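Local coordinates for protein glycerophosphodiester phosphodiesterase (Cytophaga hutchinsonii ATCC 33406, PDB 3CH0) that belongs to the glycerophosphodiester phosphodiesterase family and adopts its TIM-barrel fold, a barrel of parallel strands ringed by helices, at residues A[16-21]-A[101-106]; A[62-67]-A[94-99]. One frame throughout, in Å; residues are numbered along the deposited sequence.

Contact 1 of 2, residues A[16-21]-A[101-106]; sequences GCRGLL and HPRFKS. With EDO (1,2-ethanediol), chain P; GOL (glycerol), chain S.
Phe104 CZ lies over the centre of one face of the Arg18 guanidinium, 3.4 Å above its plane, while glycerol O3 and a water sit at the edge of that group. The two planes are 33° apart, so the guanidinium lies tilted over the ring. Arg18 runs across the phenyl face: its CG stands over the face, 4.0 Å from the Phe104 ring centroid, a CH-pi contact, and its CZ comes to 3.5 Å from Phe104 CZ. With CG anti to the backbone N (chi1 171°), the Arg18 chain sets out over the ring. Gly19 CA touches Phe104 CD1 at 3.8 Å.

Phe104 CD2 lies over the centre of one His101 face; a type I turn from His101 to Phe104 places the two rings together. The Arg103 guanidinium has Phe104 CE2 offset over one face and glycerol O3 at its edge. A water links His101 NE2 to Arg18 NH1. Two further waters bridge the segments, one from Gly19 O to the Ser106 hydroxyl OG, the other between the carbonyls of Leu20 and Ser106.

Arg18 NH1 and Arg103 NH2 are only 3.8 Å apart. Glycerol O3 accepts from both residues, almost straight from Arg18 NH1 (2.8 Å, 179°). With Arg15 also bonded to it, three arginines converge on one glycerol, consistent with a site that attracts oxygen-rich groups, its charge probably balanced in part by salt bridges of Arg18 to Asp264 and Arg103 to Glu63.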
ATOM      1  N   GLY A  16      -5.003   4.501   1.991  1.00  8.22           N
ATOM      2  CA  GLY A  16      -6.284   5.217   1.805  1.00 10.69           C
ATOM      3  C   GLY A  16      -5.977   6.694   1.925  1.00 11.92           C
ATOM      4  O   GLY A  16      -5.982   7.430   0.950  1.00  9.95           O
ATOM      5  N   CYS A  17      -5.690   7.165   3.130  1.00 10.50           N
ATOM      6  CA  CYS A  17      -5.306   8.561   3.320  1.00  8.74           C
ATOM      7  C   CYS A  17      -4.795   8.763   4.745  1.00 13.15           C
ATOM      8  O   CYS A  17      -5.384   9.478   5.535  1.00 10.04           O
ATOM      9  CB  CYS A  17      -6.433   9.565   2.998  1.00 10.99           C
ATOM     10  SG  CYS A  17      -7.959   9.276   3.882  1.00 11.86           S
ATOM     11  N   ARG A  18      -3.672   8.163   5.051  1.00  9.38           N
ATOM     12  CA  ARG A  18      -3.103   8.224   6.433  1.00  9.56           C
ATOM     13  C   ARG A  18      -2.956   9.609   7.031  1.00 10.14           C
ATOM     14  O   ARG A  18      -3.102   9.799   8.248  1.00 10.76           O
ATOM     15  CB  ARG A  18      -1.749   7.504   6.497  1.00  9.81           C
ATOM     16  CG  ARG A  18      -0.978   7.693   7.816  1.00 10.37           C
ATOM     17  CD  ARG A  18       0.275   6.808   7.834  1.00 10.85           C
ATOM     18  NE  ARG A  18       1.223   7.166   6.781  1.00 10.31           N
ATOM     19  CZ  ARG A  18       2.534   6.914   6.807  1.00 11.03           C
ATOM     20  NH1 ARG A  18       3.061   6.240   7.806  1.00 11.47           N
ATOM     21  NH2 ARG A  18       3.307   7.362   5.819  1.00 10.46           N
ATOM     22  N   GLY A  19      -2.663  10.604   6.205  1.00  9.65           N
ATOM     23  CA  GLY A  19      -2.541  11.971   6.748  1.00  7.95           C
ATOM     24  C   GLY A  19      -3.858  12.500   7.304  1.00 12.98           C
ATOM     25  O   GLY A  19      -3.845  13.407   8.164  1.00 13.07           O
ATOM     26  N   LEU A  20      -4.985  11.992   6.802  1.00 11.86           N
ATOM     27  CA  LEU A  20      -6.295  12.519   7.137  1.00 11.74           C
ATOM     28  C   LEU A  20      -7.058  11.680   8.133  1.00 12.29           C
ATOM     29  O   LEU A  20      -7.808  12.199   8.976  1.00 13.46           O
ATOM     30  CB  LEU A  20      -7.139  12.609   5.867  1.00 10.65           C
ATOM     31  CG  LEU A  20      -6.499  13.398   4.691  1.00 10.23           C
ATOM     32  CD1 LEU A  20      -7.435  13.418   3.452  1.00 13.87           C
ATOM     33  CD2 LEU A  20      -6.058  14.812   5.102  1.00 11.62           C
ATOM     34  N   LEU A  21      -6.906  10.354   8.031  1.00 10.90           N
ATOM     35  CA  LEU A  21      -7.704   9.397   8.784  1.00 11.12           C
ATOM     36  C   LEU A  21      -6.841   8.194   9.140  1.00 11.29           C
ATOM     37  O   LEU A  21      -5.831   7.965   8.471  1.00 10.10           O
ATOM     38  CB  LEU A  21      -8.896   8.927   7.961  1.00 11.87           C
ATOM     39  CG  LEU A  21     -10.128   9.860   7.908  1.00 14.69           C
ATOM     40  CD1 LEU A  21     -11.098   9.375   6.849  1.00 14.60           C
ATOM     41  CD2 LEU A  21     -10.808   9.853   9.303  1.00 17.91           C
ATOM     42  N   HIS A 101      -1.276   9.687  16.419  1.00 17.36           N
ATOM     43  CA  HIS A 101      -0.115   9.324  15.630  1.00 17.25           C
ATOM     44  C   HIS A 101       0.897  10.460  15.700  1.00 17.51           C
ATOM     45  O   HIS A 101       0.633  11.533  15.179  1.00 19.09           O
ATOM     46  CB  HIS A 101      -0.531   9.046  14.161  1.00 16.46           C
ATOM     47  CG  HIS A 101       0.526   8.320  13.384  1.00 16.38           C
ATOM     48  ND1 HIS A 101       1.879   8.604  13.513  1.00 15.32           N
ATOM     49  CD2 HIS A 101       0.436   7.295  12.504  1.00 14.50           C
ATOM     50  CE1 HIS A 101       2.562   7.797  12.711  1.00 16.23           C
ATOM     51  NE2 HIS A 101       1.715   6.973  12.113  1.00 12.64           N
ATOM     52  N   PRO A 102       2.071  10.190  16.309  1.00 20.36           N
ATOM     53  CA  PRO A 102       3.069  11.245  16.520  1.00 23.32           C
ATOM     54  C   PRO A 102       3.506  11.937  15.223  1.00 24.65           C
ATOM     55  O   PRO A 102       3.909  13.109  15.239  1.00 26.43           O
ATOM     56  CB  PRO A 102       4.256  10.503  17.148  1.00 21.92           C
ATOM     57  CG  PRO A 102       3.772   9.178  17.596  1.00 28.73           C
ATOM     58  CD  PRO A 102       2.527   8.870  16.782  1.00 17.75           C
ATOM     59  N   ARG A 103       3.403  11.228  14.083  1.00 20.17           N
ATOM     60  CA  ARG A 103       3.843  11.794  12.815  1.00 20.24           C
ATOM     61  C   ARG A 103       2.747  12.345  11.918  1.00 19.06           C
ATOM     62  O   ARG A 103       3.048  12.938  10.873  1.00 18.22           O
ATOM     63  CB  ARG A 103       4.709  10.767  12.071  1.00 19.72           C
ATOM     64  CG  ARG A 103       5.869  10.217  12.923  1.00 20.82           C
ATOM     65  CD  ARG A 103       6.818   9.395  12.107  1.00 20.52           C
ATOM     66  NE  ARG A 103       6.246   8.055  11.925  1.00 19.51           N
ATOM     67  CZ  ARG A 103       5.994   7.451  10.764  1.00 18.75           C
ATOM     68  NH1 ARG A 103       6.322   8.009   9.617  1.00 17.82           N
ATOM     69  NH2 ARG A 103       5.463   6.247  10.780  1.00 17.16           N
ATOM     70  N   PHE A 104       1.469  12.190  12.336  1.00 16.02           N
ATOM     71  CA  PHE A 104       0.309  12.688  11.608  1.00 15.51           C
ATOM     72  C   PHE A 104      -0.659  13.289  12.608  1.00 21.06           C
ATOM     73  O   PHE A 104      -1.736  12.775  12.863  1.00 16.70           O
ATOM     74  CB  PHE A 104      -0.344  11.572  10.760  1.00 13.63           C
ATOM     75  CG  PHE A 104       0.621  10.991   9.777  1.00 12.30           C
ATOM     76  CD1 PHE A 104       0.838  11.659   8.565  1.00 12.83           C
ATOM     77  CD2 PHE A 104       1.417   9.888  10.100  1.00 13.92           C
ATOM     78  CE1 PHE A 104       1.769  11.211   7.683  1.00 14.39           C
ATOM     79  CE2 PHE A 104       2.384   9.479   9.209  1.00 12.62           C
ATOM     80  CZ  PHE A 104       2.550  10.155   8.002  1.00 12.33           C
ATOM     81  N   LYS A 105      -0.239  14.419  13.165  1.00 24.64           N
ATOM     82  CA  LYS A 105      -0.937  14.982  14.294  1.00 26.21           C
ATOM     83  C   LYS A 105      -2.293  15.551  13.901  1.00 23.80           C
ATOM     84  O   LYS A 105      -3.168  15.659  14.757  1.00 28.40           O
ATOM     85  CB  LYS A 105      -0.035  16.021  15.010  1.00 29.23           C
ATOM     86  CG  LYS A 105       1.064  15.384  15.844  1.00 30.96           C
ATOM     87  CD  LYS A 105       0.553  14.271  16.764  1.00 39.09           C
ATOM     88  N   SER A 106      -2.513  15.872  12.644  1.00 22.94           N
ATOM     89  CA  SER A 106      -3.819  16.345  12.209  1.00 26.35           C
ATOM     90  C   SER A 106      -4.765  15.213  11.764  1.00 21.69           C
ATOM     91  O   SER A 106      -5.912  15.448  11.375  1.00 20.40           O
ATOM     92  CB  SER A 106      -3.662  17.420  11.117  1.00 31.33           C
ATOM     93  OG  SER A 106      -3.575  16.862   9.819  1.00 35.84           O
TER
HETATM   94  C1  EDO P 286       1.382  16.293  10.570  1.00 50.34           C
HETATM   95  O1  EDO P 286       0.137  16.752  11.129  1.00 49.49           O
HETATM   96  C2  EDO P 286       2.522  16.367  11.577  1.00 48.25           C
HETATM   97  O2  EDO P 286       2.282  15.521  12.715  1.00 38.75           O
HETATM   98  C1  GOL S 289       6.476   3.082   7.755  0.50 31.56           C
HETATM   99  O1  GOL S 289       5.147   3.003   8.246  0.50 18.28           O
HETATM  100  C2  GOL S 289       6.617   3.901   6.461  0.50 26.61           C
HETATM  101  O2  GOL S 289       7.982   4.027   6.144  0.50 40.03           O
HETATM  102  C3  GOL S 289       6.008   5.316   6.529  0.50 18.35           C
HETATM  103  O3  GOL S 289       5.790   5.763   7.854  0.50 15.49           O
HETATM  104  O   HOH W   1       1.983   4.957  10.242  1.00 12.29           O
HETATM  105  O   HOH W   2      -1.838  14.621   9.562  1.00 17.95           O
HETATM  106  O   HOH W   3      -7.762  15.233   8.897  1.00 31.01           O

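Contact 2 of 2, residues A[62-67]-A[94-99]; sequences HEITMM and IDVGMK. With EDO (1,2-ethanediol), chain G; EDO (1,2-ethanediol), chain M.
Lys99 reaches segment 62-67 because CG is anti to its backbone N (chi1 -169°) and every later torsion is extended, which carries NZ to two carbonyls. Lys99 NZ donates to His62 O at 2.7 Å, in the carbonyl plane on a lone pair, and, from 45° above the carbonyl plane, to Thr65 O at 3.2 Å. A water also accepts from Lys99 NZ. The aliphatic part of the same chain packs on segment 62-67: Lys99 CB is 3.8 Å from Ile64 O.

Asp95 CG is likewise anti to its backbone N (chi1 -177°), and OD2 folds back on its own segment. Asp95 OD2 accepts from Met98 N at 2.8 Å through its syn lone pair. The same oxygen takes the N-H of Gly97, which closes an Asx turn. Both segments are irregular loops, one leading from strand 52-54 to strand 67-68 and the other following helix 88-91; they pair without forming a sheet, as an insertion standing out from the TIM barrel.

Waters bridge polar backbone atoms of the two segments. One accepts from Met66 N and Lys99 N and lies within bonding distance of Ile64 O and Asp95 OD2; another joins the carbonyls of Ile64 and Lys99. Ile64 O also takes a CA-H...O contact from Val96 CA at 3.3 Å. Beside this polar seam, Ile64 and Val96 lie side by side, Ile64 CD1 against Val96 CB at 4.1 Å, and Thr65 CG2 meets Ile94 CG2 at 3.6 Å. Met66 and Met98, both modelled as selenomethionine, meet through Met66 CE and Met98 CB, 4.2 Å apart.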
ATOM      1  N   HIS A  62       2.834   0.337  17.562  1.00 12.64           N
ATOM      2  CA  HIS A  62       2.615   1.306  18.659  1.00 13.73           C
ATOM      3  C   HIS A  62       2.150   2.711  18.203  1.00 13.55           C
ATOM      4  O   HIS A  62       1.548   3.467  19.002  1.00 14.65           O
ATOM      5  CB  HIS A  62       3.893   1.444  19.510  1.00 15.81           C
ATOM      6  CG  HIS A  62       4.934   2.323  18.919  1.00 15.94           C
ATOM      7  ND1 HIS A  62       5.814   1.887  17.948  1.00 20.19           N
ATOM      8  CD2 HIS A  62       5.268   3.604  19.178  1.00 18.75           C
ATOM      9  CE1 HIS A  62       6.625   2.871  17.616  1.00 22.03           C
ATOM     10  NE2 HIS A  62       6.330   3.918  18.363  1.00 21.97           N
ATOM     11  N   GLU A  63       2.388   3.117  16.945  1.00 12.30           N
ATOM     12  CA  GLU A  63       2.029   4.441  16.584  1.00 12.26           C
ATOM     13  C   GLU A  63       0.535   4.558  16.467  1.00 15.64           C
ATOM     14  O   GLU A  63       0.007   5.680  16.581  1.00 16.38           O
ATOM     15  CB  GLU A  63       2.705   4.887  15.283  1.00 14.40           C
ATOM     16  CG  GLU A  63       4.171   5.145  15.509  1.00 13.22           C
ATOM     17  CD  GLU A  63       4.857   5.698  14.261  1.00 17.90           C
ATOM     18  OE1 GLU A  63       4.640   5.129  13.168  1.00 14.61           O
ATOM     19  OE2 GLU A  63       5.595   6.708  14.350  1.00 20.86           O
ATOM     20  N   ILE A  64      -0.134   3.432  16.229  1.00 12.31           N
ATOM     21  CA  ILE A  64      -1.560   3.492  15.901  1.00 12.65           C
ATOM     22  C   ILE A  64      -2.480   2.778  16.880  1.00 11.32           C
ATOM     23  O   ILE A  64      -3.730   2.955  16.813  1.00 11.39           O
ATOM     24  CB  ILE A  64      -1.824   2.964  14.455  1.00  9.90           C
ATOM     25  CG1 ILE A  64      -1.520   1.457  14.333  1.00 12.90           C
ATOM     26  CG2 ILE A  64      -1.025   3.791  13.428  1.00 14.63           C
ATOM     27  CD1 ILE A  64      -1.924   0.794  12.965  1.00 11.97           C
ATOM     28  N   THR A  65      -1.905   1.922  17.732  1.00 12.07           N
ATOM     29  CA  THR A  65      -2.681   0.953  18.499  1.00 10.00           C
ATOM     30  C   THR A  65      -2.654   1.349  19.992  1.00 12.31           C
ATOM     31  O   THR A  65      -1.634   1.334  20.631  1.00 14.57           O
ATOM     32  CB  THR A  65      -2.154  -0.503  18.368  1.00 13.84           C
ATOM     33  OG1 THR A  65      -1.958  -0.848  16.985  1.00 12.14           O
ATOM     34  CG2 THR A  65      -3.143  -1.461  18.993  1.00 12.12           C
HETATM   35  N   MSE A  66      -3.827   1.697  20.521  1.00 15.41           N
HETATM   36  CA  MSE A  66      -3.899   2.044  21.947  1.00 16.38           C
HETATM   37  C   MSE A  66      -3.516   0.920  22.892  1.00 13.40           C
HETATM   38  O   MSE A  66      -2.731   1.123  23.802  1.00 16.16           O
HETATM   39  CB  MSE A  66      -5.334   2.512  22.280  1.00 18.49           C
HETATM   40  CG  MSE A  66      -5.475   3.071  23.684  1.00 21.80           C
HETATM   41 SE   MSE A  66      -4.745   4.822  23.624  0.75 25.90          SE
HETATM   42  CE  MSE A  66      -6.314   5.471  22.695  1.00 14.21           C
HETATM   43  N   MSE A  67      -4.108  -0.232  22.662  0.50 13.32           N
HETATM   44  CA  MSE A  67      -4.041  -1.353  23.612  0.50 15.17           C
HETATM   45  C   MSE A  67      -4.392  -2.687  22.966  0.50 15.36           C
HETATM   46  O   MSE A  67      -5.287  -2.766  22.110  0.50 15.32           O
HETATM   47  CB  MSE A  67      -4.960  -1.016  24.822  0.50 17.44           C
HETATM   48  CG  MSE A  67      -5.830  -2.139  25.375  0.50 15.93           C
HETATM   49 SE   MSE A  67      -7.290  -1.486  26.537  0.37 16.08          SE
HETATM   50  CE  MSE A  67      -6.878   0.472  26.358  0.50  3.70           C
ATOM     51  N   ILE A  94      -9.547  -4.804  18.013  1.00 14.05           N
ATOM     52  CA  ILE A  94      -8.499  -3.944  18.520  1.00 13.81           C
ATOM     53  C   ILE A  94      -8.543  -2.601  17.757  1.00 13.03           C
ATOM     54  O   ILE A  94      -8.479  -2.556  16.496  1.00 14.67           O
ATOM     55  CB  ILE A  94      -7.125  -4.625  18.338  1.00 12.66           C
ATOM     56  CG1 ILE A  94      -7.056  -5.897  19.221  1.00 17.20           C
ATOM     57  CG2 ILE A  94      -6.017  -3.682  18.695  1.00 13.41           C
ATOM     58  CD1 ILE A  94      -5.936  -6.902  18.915  1.00 18.22           C
ATOM     59  N   ASP A  95      -8.702  -1.510  18.502  1.00 11.92           N
ATOM     60  CA  ASP A  95      -8.747  -0.224  17.884  1.00 10.92           C
ATOM     61  C   ASP A  95      -7.398   0.214  17.343  1.00 14.37           C
ATOM     62  O   ASP A  95      -6.372   0.122  18.055  1.00 12.76           O
ATOM     63  CB  ASP A  95      -9.231   0.809  18.888  1.00 12.33           C
ATOM     64  CG  ASP A  95      -9.365   2.176  18.267  1.00 11.37           C
ATOM     65  OD1 ASP A  95     -10.477   2.471  17.713  1.00 12.02           O
ATOM     66  OD2 ASP A  95      -8.398   2.935  18.254  1.00 12.31           O
ATOM     67  N   VAL A  96      -7.420   0.702  16.095  1.00 12.89           N
ATOM     68  CA  VAL A  96      -6.260   1.315  15.449  1.00 11.14           C
ATOM     69  C   VAL A  96      -6.559   2.696  14.886  1.00 12.09           C
ATOM     70  O   VAL A  96      -6.006   3.111  13.855  1.00 11.25           O
ATOM     71  CB  VAL A  96      -5.716   0.362  14.364  1.00 11.53           C
ATOM     72  CG1 VAL A  96      -5.120  -0.909  15.038  1.00 11.90           C
ATOM     73  CG2 VAL A  96      -6.780   0.080  13.326  1.00 12.50           C
ATOM     74  N   GLY A  97      -7.430   3.445  15.565  1.00 12.39           N
ATOM     75  CA  GLY A  97      -7.730   4.778  15.112  1.00 10.07           C
ATOM     76  C   GLY A  97      -7.756   5.928  16.117  1.00 12.57           C
ATOM     77  O   GLY A  97      -7.630   7.110  15.765  1.00 11.60           O
HETATM   78  N   MSE A  98      -7.948   5.570  17.387  1.00 12.78           N
HETATM   79  CA  MSE A  98      -8.086   6.605  18.414  1.00 13.70           C
HETATM   80  C   MSE A  98      -6.807   7.126  19.025  1.00 13.42           C
HETATM   81  O   MSE A  98      -6.785   8.189  19.667  1.00 14.35           O
HETATM   82  CB  MSE A  98      -8.975   6.082  19.554  1.00 13.10           C
HETATM   83  CG  MSE A  98     -10.395   5.892  19.153  1.00 13.36           C
HETATM   84 SE   MSE A  98     -11.314   7.571  18.600  0.75 15.16          SE
HETATM   85  CE  MSE A  98     -11.094   8.631  20.260  1.00 20.73           C
ATOM     86  N   LYS A  99      -5.736   6.354  18.902  1.00 14.40           N
ATOM     87  CA  LYS A  99      -4.453   6.816  19.389  1.00 15.13           C
ATOM     88  C   LYS A  99      -3.856   7.900  18.515  1.00 15.34           C
ATOM     89  O   LYS A  99      -3.817   7.796  17.302  1.00 15.84           O
ATOM     90  CB  LYS A  99      -3.445   5.666  19.493  1.00 17.07           C
ATOM     91  CG  LYS A  99      -2.164   6.024  20.234  1.00 15.01           C
ATOM     92  CD  LYS A  99      -1.314   4.773  20.402  1.00 16.80           C
ATOM     93  CE  LYS A  99      -0.125   4.919  21.326  1.00 22.52           C
ATOM     94  NZ  LYS A  99       0.516   3.581  21.532  1.00 16.07           N
TER
HETATM   95  C1  EDO G 277     -10.231  -1.774  21.692  1.00 41.62           C
HETATM   96  O1  EDO G 277      -8.838  -2.081  21.459  1.00 31.49           O
HETATM   97  C2  EDO G 277     -10.705  -2.068  23.122  1.00 45.83           C
HETATM   98  O2  EDO G 277     -12.150  -2.139  23.214  1.00 45.00           O
HETATM   99  C1  EDO M 283      -3.366   3.078  27.484  1.00 48.32           C
HETATM  100  O1  EDO M 283      -3.357   2.042  26.500  1.00 50.76           O
HETATM  101  C2  EDO M 283      -3.833   2.437  28.788  1.00 49.13           C
HETATM  102  O2  EDO M 283      -2.951   1.356  29.212  1.00 37.86           O
HETATM  103  O   HOH W   4      -5.755   3.193  18.835  1.00 13.04           O
HETATM  104  O   HOH W   5      -4.663   5.481  15.783  1.00 13.90           O
HETATM  105  O   HOH W   6      -1.038   2.940  24.077  1.00 31.77           O
HETATM  106  O   HOH W   7      -6.372  -0.356  20.739  1.00 14.56           O

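How the contacts relate
Along the chain, contact 2 is nested inside the loop that contact 1 closes: 16-21 comes first, then 62-67, 94-99 and 101-106. The last two segments share the long connection between helix 88-91 and helix 117-127. The contacts lie about 12 Å apart, centre to centre, on the same side of the chain's centre, and the two sites touch directly. Arg103 NH2 and Glu63 OE1 form a salt bridge of 2.8 Å, and His101 CD2 packs on Ile64 CG2 at 3.9 Å. Contact 1 thus ties the connection to the loop after barrel strand 10-13, whereas contact 2, farther from the centre, joins it to the excursion following strand 52-54.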